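Local coordinates for protein uridylate-specific endoribonuclease nsp11 (Prrsv 16244b, PDB 5EYI) that probably degrades the 5'-polyuridines made during viral RNA replication as an EndoU-family endoribonuclease, and so keeps host double-stranded RNA sensors from being activated, at residues A[103-108]-A[205-210]. The protein carries 1 engineered substitution. Sequence-based numbering, arbitrary orientation.
Sequences TVFSTG and LDFKEV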
loop_
_atom_site.group_PDB
_atom_site.type_symbol
_atom_site.label_atom_id
_atom_site.label_comp_id
_atom_site.label_asym_id
_atom_site.label_seq_id
_atom_site.Cartn_x
_atom_site.Cartn_y
_atom_site.Cartn_z
ATOM N N THR A 103 -13.675 -4.228 12.260
ATOM C CA THR A 103 -13.812 -3.661 10.913
ATOM C C THR A 103 -14.133 -2.177 10.964
ATOM O O THR A 103 -14.675 -1.701 11.951
ATOM C CB THR A 103 -14.913 -4.396 10.091
ATOM O OG1 THR A 103 -14.933 -3.899 8.748
ATOM C CG2 THR A 103 -16.286 -4.210 10.696
ATOM N N VAL A 104 -13.788 -1.456 9.900
ATOM C CA VAL A 104 -14.360 -0.131 9.674
ATOM C C VAL A 104 -15.651 -0.306 8.874
ATOM O O VAL A 104 -15.885 -1.361 8.263
ATOM C CB VAL A 104 -13.370 0.878 9.018
ATOM C CG1 VAL A 104 -12.083 0.953 9.826
ATOM C CG2 VAL A 104 -13.038 0.540 7.580
ATOM N N PHE A 105 -16.484 0.731 8.890
ATOM C CA PHE A 105 -17.810 0.664 8.287
ATOM C C PHE A 105 -18.022 1.748 7.249
ATOM O O PHE A 105 -17.573 2.874 7.414
ATOM C CB PHE A 105 -18.883 0.740 9.379
ATOM C CG PHE A 105 -18.992 -0.518 10.193
ATOM C CD1 PHE A 105 -19.694 -1.607 9.705
ATOM C CD2 PHE A 105 -18.375 -0.621 11.432
ATOM C CE1 PHE A 105 -19.782 -2.778 10.437
ATOM C CE2 PHE A 105 -18.459 -1.791 12.168
ATOM C CZ PHE A 105 -19.165 -2.868 11.675
ATOM N N SER A 106 -18.711 1.399 6.173
ATOM C CA SER A 106 -19.232 2.385 5.236
ATOM C C SER A 106 -20.312 3.196 5.938
ATOM O O SER A 106 -21.024 2.684 6.803
ATOM C CB SER A 106 -19.824 1.707 4.005
ATOM O OG SER A 106 -18.811 1.102 3.234
ATOM N N THR A 107 -20.454 4.450 5.533
ATOM C CA THR A 107 -21.266 5.425 6.270
ATOM C C THR A 107 -22.688 5.603 5.765
ATOM O O THR A 107 -23.446 6.380 6.346
ATOM C CB THR A 107 -20.578 6.791 6.235
ATOM O OG1 THR A 107 -20.348 7.163 4.871
ATOM C CG2 THR A 107 -19.265 6.724 6.978
ATOM N N GLY A 108 -23.051 4.912 4.685
ATOM C CA GLY A 108 -24.366 5.069 4.062
ATOM C C GLY A 108 -24.454 6.187 3.043
ATOM O O GLY A 108 -25.507 6.367 2.408
ATOM N N LEU A 205 -13.321 -3.770 5.869
ATOM C CA LEU A 205 -14.299 -2.720 5.605
ATOM C C LEU A 205 -15.625 -3.420 5.383
ATOM O O LEU A 205 -15.739 -4.243 4.466
ATOM C CB LEU A 205 -13.899 -1.922 4.369
ATOM C CG LEU A 205 -14.896 -0.935 3.762
ATOM C CD1 LEU A 205 -15.505 0.001 4.795
ATOM C CD2 LEU A 205 -14.192 -0.129 2.688
ATOM N N ASP A 206 -16.609 -3.125 6.241
ATOM C CA ASP A 206 -17.906 -3.829 6.239
ATOM C C ASP A 206 -17.723 -5.352 6.349
ATOM O O ASP A 206 -18.438 -6.110 5.710
ATOM C CB ASP A 206 -18.727 -3.474 4.974
ATOM C CG ASP A 206 -19.003 -1.984 4.841
ATOM O OD1 ASP A 206 -19.185 -1.313 5.879
ATOM O OD2 ASP A 206 -19.069 -1.481 3.695
ATOM N N PHE A 207 -16.750 -5.777 7.154
ATOM C CA PHE A 207 -16.348 -7.190 7.297
ATOM C C PHE A 207 -15.782 -7.870 6.039
ATOM O O PHE A 207 -15.730 -9.086 5.980
ATOM C CB PHE A 207 -17.493 -8.042 7.875
ATOM C CG PHE A 207 -18.007 -7.547 9.199
ATOM C CD1 PHE A 207 -17.270 -7.752 10.364
ATOM C CD2 PHE A 207 -19.230 -6.891 9.287
ATOM C CE1 PHE A 207 -17.742 -7.311 11.589
ATOM C CE2 PHE A 207 -19.707 -6.444 10.513
ATOM C CZ PHE A 207 -18.960 -6.659 11.668
ATOM N N LYS A 208 -15.335 -7.101 5.054
ATOM C CA LYS A 208 -14.706 -7.647 3.862
ATOM C C LYS A 208 -13.215 -7.369 3.987
ATOM O O LYS A 208 -12.819 -6.242 4.260
ATOM C CB LYS A 208 -15.297 -6.985 2.619
ATOM C CG LYS A 208 -14.542 -7.176 1.313
ATOM C CD LYS A 208 -14.965 -8.420 0.565
ATOM C CE LYS A 208 -16.222 -8.173 -0.255
ATOM N NZ LYS A 208 -15.945 -7.402 -1.502
ATOM N N GLU A 209 -12.398 -8.395 3.775
ATOM C CA GLU A 209 -10.938 -8.242 3.778
ATOM C C GLU A 209 -10.507 -7.359 2.625
ATOM O O GLU A 209 -10.810 -7.645 1.473
ATOM C CB GLU A 209 -10.239 -9.602 3.665
ATOM C CG GLU A 209 -10.327 -10.457 4.923
ATOM C CD GLU A 209 -9.398 -10.010 6.046
ATOM O OE1 GLU A 209 -9.436 -10.670 7.110
ATOM O OE2 GLU A 209 -8.635 -9.016 5.890
ATOM N N VAL A 210 -9.827 -6.269 2.947
ATOM C CA VAL A 210 -9.344 -5.323 1.946
ATOM C C VAL A 210 -7.908 -4.986 2.262
ATOM O O VAL A 210 -7.408 -5.333 3.336
ATOM C CB VAL A 210 -10.187 -4.023 1.926
ATOM C CG1 VAL A 210 -11.644 -4.330 1.588
ATOM C CG2 VAL A 210 -10.104 -3.261 3.255
HETATM O O HOH W 1 -21.706 -0.142 6.786
#
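Asp206 grips Ser106 with both carboxylate oxygens. Its CB points away from 103-108, but Asp206 CG is anti to the carbonyl carbon (chi1 -59°) and comes 3.5 Å from Ser106 OG. Asp206 OD1 accepts the backbone N of Ser106 at 2.8 Å, on its syn side, and lies 3.4 Å from Phe105 CA. A water joins OD1 to Ser106 O. Asp206 OD2 takes the hydroxyl OG of Ser106 at 2.6 Å, also syn, and a second bond from Ser161 OG. Two bonded oxygens fix the rotation of this buried carboxylate.

Asp206 N donates to Val104 O at 2.8 Å. Thr103 OG1 donates a hydrogen bond to the same oxygen and accepts Phe207 N at 3.1 Å, nearly straight. Thr103 CG2 sits over one face of the Phe207 ring, 3.6 Å from its centroid, in a CH-pi contact. Phe105 turns its edge to that ring in an offset edge-to-face pair, planes at 82°.

Leu205 to Lys208 form a type I' turn, a hairpin bend between strands 198-205 and 208-215 of the NendoU domain. The loop leading to helix 109-112 runs beside its start, joined by a single bridge between Val104 and Leu205, and helix 9-14 touches Asp206 and Ser106.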